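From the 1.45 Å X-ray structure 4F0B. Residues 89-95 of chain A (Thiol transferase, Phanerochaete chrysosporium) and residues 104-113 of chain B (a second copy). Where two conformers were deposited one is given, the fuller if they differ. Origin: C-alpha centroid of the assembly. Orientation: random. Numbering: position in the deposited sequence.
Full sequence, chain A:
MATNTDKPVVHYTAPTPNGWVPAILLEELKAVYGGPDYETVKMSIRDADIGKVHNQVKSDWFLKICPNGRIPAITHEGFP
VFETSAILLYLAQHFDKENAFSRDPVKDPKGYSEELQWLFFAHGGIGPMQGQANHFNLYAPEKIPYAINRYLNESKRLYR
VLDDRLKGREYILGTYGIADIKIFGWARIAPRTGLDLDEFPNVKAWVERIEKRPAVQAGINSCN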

# COMPACT_ATOMS: atom_id res chain seq x y z
N LEU A 89 -7.17 -7.94 -5.10
CA LEU A 89 -7.40 -7.48 -6.48
C LEU A 89 -7.28 -8.63 -7.49
O LEU A 89 -8.10 -8.73 -8.40
CB LEU A 89 -6.41 -6.36 -6.82
CG LEU A 89 -6.77 -5.05 -6.11
CD1 LEU A 89 -5.54 -4.17 -6.08
CD2 LEU A 89 -7.86 -4.35 -6.86
N TYR A 90 -6.28 -9.49 -7.34
CA TYR A 90 -6.12 -10.63 -8.24
C TYR A 90 -7.32 -11.58 -8.19
O TYR A 90 -7.84 -12.00 -9.22
CB TYR A 90 -4.88 -11.43 -7.84
CG TYR A 90 -4.64 -12.61 -8.75
CD1 TYR A 90 -3.90 -12.46 -9.93
CD2 TYR A 90 -5.17 -13.88 -8.46
CE1 TYR A 90 -3.70 -13.56 -10.79
CE2 TYR A 90 -4.97 -14.96 -9.31
CZ TYR A 90 -4.24 -14.80 -10.48
OH TYR A 90 -4.04 -15.89 -11.32
N LEU A 91 -7.73 -11.93 -6.97
CA LEU A 91 -8.83 -12.86 -6.83
C LEU A 91 -10.11 -12.25 -7.37
O LEU A 91 -10.91 -12.95 -8.02
CB LEU A 91 -9.00 -13.27 -5.36
CG LEU A 91 -7.91 -14.17 -4.79
CD1 LEU A 91 -8.10 -14.34 -3.29
CD2 LEU A 91 -7.92 -15.55 -5.47
N ALA A 92 -10.32 -10.97 -7.12
CA ALA A 92 -11.48 -10.31 -7.70
C ALA A 92 -11.45 -10.35 -9.22
O ALA A 92 -12.45 -10.68 -9.86
CB ALA A 92 -11.60 -8.87 -7.19
N GLN A 93 -10.30 -10.04 -9.82
CA GLN A 93 -10.23 -9.98 -11.27
C GLN A 93 -10.51 -11.34 -11.90
O GLN A 93 -11.15 -11.44 -12.94
CB GLN A 93 -8.86 -9.43 -11.73
CG GLN A 93 -8.65 -9.50 -13.27
CD GLN A 93 -7.32 -8.89 -13.74
OE1 GLN A 93 -6.41 -8.68 -12.94
NE2 GLN A 93 -7.21 -8.59 -15.03
N HIS A 94 -10.04 -12.39 -11.23
CA HIS A 94 -10.10 -13.74 -11.76
C HIS A 94 -11.38 -14.51 -11.43
O HIS A 94 -11.79 -15.39 -12.19
CB HIS A 94 -8.85 -14.49 -11.33
CG HIS A 94 -7.64 -14.09 -12.10
ND1 HIS A 94 -6.94 -12.92 -11.84
CD2 HIS A 94 -7.07 -14.64 -13.20
CE1 HIS A 94 -5.97 -12.80 -12.73
NE2 HIS A 94 -6.02 -13.84 -13.55
N PHE A 95 -12.05 -14.14 -10.33
CA PHE A 95 -13.21 -14.89 -9.85
C PHE A 95 -14.48 -14.09 -9.58
O PHE A 95 -15.54 -14.69 -9.44
CB PHE A 95 -12.83 -15.69 -8.58
CG PHE A 95 -11.75 -16.71 -8.81
CD1 PHE A 95 -12.04 -17.93 -9.42
CD2 PHE A 95 -10.43 -16.44 -8.44
CE1 PHE A 95 -11.04 -18.86 -9.62
CE2 PHE A 95 -9.43 -17.37 -8.66
CZ PHE A 95 -9.74 -18.58 -9.25
N ASP B 104 -1.00 -3.75 -19.04
CA ASP B 104 -2.45 -3.69 -19.24
C ASP B 104 -3.19 -4.81 -18.49
O ASP B 104 -2.86 -5.99 -18.62
CB ASP B 104 -2.79 -3.78 -20.73
CG ASP B 104 -4.27 -3.59 -20.95
OD1 ASP B 104 -4.73 -2.42 -20.88
OD2 ASP B 104 -4.97 -4.59 -21.10
N PRO B 105 -4.20 -4.44 -17.69
CA PRO B 105 -4.89 -5.46 -16.89
C PRO B 105 -5.62 -6.51 -17.73
O PRO B 105 -5.78 -7.64 -17.26
CB PRO B 105 -5.94 -4.65 -16.10
CG PRO B 105 -5.55 -3.24 -16.23
CD PRO B 105 -4.65 -3.07 -17.40
N VAL B 106 -6.10 -6.16 -18.92
CA VAL B 106 -6.90 -7.08 -19.74
C VAL B 106 -6.03 -8.04 -20.54
O VAL B 106 -6.22 -9.26 -20.49
CB VAL B 106 -7.80 -6.30 -20.70
CG1 VAL B 106 -8.50 -7.25 -21.67
CG2 VAL B 106 -8.80 -5.48 -19.89
N LYS B 107 -5.04 -7.47 -21.23
CA LYS B 107 -4.19 -8.25 -22.12
C LYS B 107 -3.01 -8.92 -21.40
O LYS B 107 -2.41 -9.85 -21.94
CB LYS B 107 -3.65 -7.35 -23.23
CG LYS B 107 -4.73 -6.82 -24.13
CD LYS B 107 -4.14 -6.16 -25.36
CE LYS B 107 -5.21 -5.90 -26.40
NZ LYS B 107 -4.61 -5.75 -27.76
N ASP B 108 -2.67 -8.42 -20.21
CA ASP B 108 -1.56 -8.98 -19.43
C ASP B 108 -1.98 -9.08 -17.96
O ASP B 108 -1.37 -8.43 -17.10
CB ASP B 108 -0.31 -8.12 -19.61
CG ASP B 108 0.95 -8.71 -18.95
OD1 ASP B 108 0.98 -9.88 -18.57
OD2 ASP B 108 1.94 -7.96 -18.87
N PRO B 109 -2.98 -9.91 -17.65
CA PRO B 109 -3.45 -9.98 -16.25
C PRO B 109 -2.34 -10.43 -15.27
O PRO B 109 -2.25 -9.94 -14.14
CB PRO B 109 -4.59 -11.01 -16.29
CG PRO B 109 -4.46 -11.68 -17.66
CD PRO B 109 -3.83 -10.69 -18.57
N LYS B 110 -1.50 -11.37 -15.70
CA LYS B 110 -0.44 -11.81 -14.80
C LYS B 110 0.62 -10.73 -14.62
O LYS B 110 1.06 -10.47 -13.48
CB LYS B 110 0.23 -13.08 -15.32
CG LYS B 110 -0.71 -14.26 -15.59
CD LYS B 110 -1.53 -14.60 -14.38
CE LYS B 110 -1.95 -16.06 -14.46
NZ LYS B 110 -3.17 -16.44 -13.76
N GLY B 111 1.05 -10.07 -15.69
CA GLY B 111 2.02 -9.01 -15.57
C GLY B 111 1.47 -7.83 -14.77
O GLY B 111 2.20 -7.21 -13.98
N TYR B 112 0.20 -7.49 -14.99
CA TYR B 112 -0.44 -6.43 -14.23
C TYR B 112 -0.45 -6.78 -12.74
O TYR B 112 -0.18 -5.92 -11.89
CB TYR B 112 -1.85 -6.18 -14.78
CG TYR B 112 -2.60 -5.11 -14.04
CD1 TYR B 112 -2.18 -3.78 -14.11
CD2 TYR B 112 -3.69 -5.43 -13.24
CE1 TYR B 112 -2.84 -2.78 -13.41
CE2 TYR B 112 -4.37 -4.42 -12.53
CZ TYR B 112 -3.93 -3.12 -12.64
OH TYR B 112 -4.56 -2.08 -11.95
N SER B 113 -0.80 -8.03 -12.42
CA SER B 113 -0.76 -8.46 -11.03
C SER B 113 0.64 -8.29 -10.45
O SER B 113 0.78 -7.78 -9.34
CB SER B 113 -1.22 -9.89 -10.85
OG SER B 113 -1.12 -10.24 -9.48
O HOH W 1 -4.79 -14.76 -15.69

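The two helices run nearly antiparallel, at 163°, but their axes come no closer than 11.0 Å, so long side chains must bridge the gap. Tyr90(A), Gln93(A) and His94(A) do so from one helix, and the 298 Å² buried in total is shared with Pro105(B), Pro109(B), Lys110(B), Tyr112(B) and Ser113(B).

Tyr90(A) leaves its helix sideways, yet its t rotamer brings the ring's far end to the partner. There Lys110(B) NZ donates a hydrogen bond to Tyr90(A) OH at 2.6 Å, approaching at the ring edge, where a phenol oxygen is accessible. Lys110(B) also starts sideways; its first two torsions are m and the last two t, so the chain bends near the backbone and then extends, carrying its ammonium group to the tyrosine. Nearer the ring's base, Ser113(B) OG lies 3.6 Å from Tyr90(A) CD1; a small side chain suits this place, where the backbones come close, the two CA atoms being 6.4 Å apart.

Gln93(A) points toward the other stretch, with chi1 and chi2 both t. This extended form delivers its amide to Pro105(B), whose carbonyl O accepts from Gln93(A) NE2 at 2.8 Å. The aliphatic ring of Pro109(B) packs beside it, with CB 3.8 Å from Gln93(A) NE2.

His94(A), with chi1 m, folds back so that ND1 donates to Tyr90(A) O at 2.9 Å, leaving NE2 free to face the partner. A water lies 2.6 Å from His94(A) NE2 and accepts from Lys110(B) NZ at 3.0 Å, linking the two side chains.

Asp108(B) takes no part in the contact itself: its CA-to-CB bond points away from the other stretch, and at the N-cap position its OD1 accepts from Gly111(B) N at 2.9 Å, capping the helix that carries Pro109(B), Lys110(B) and Ser113(B). Pro109(B) suits the helix's first turn, where its missing amide hydrogen costs no helical bond.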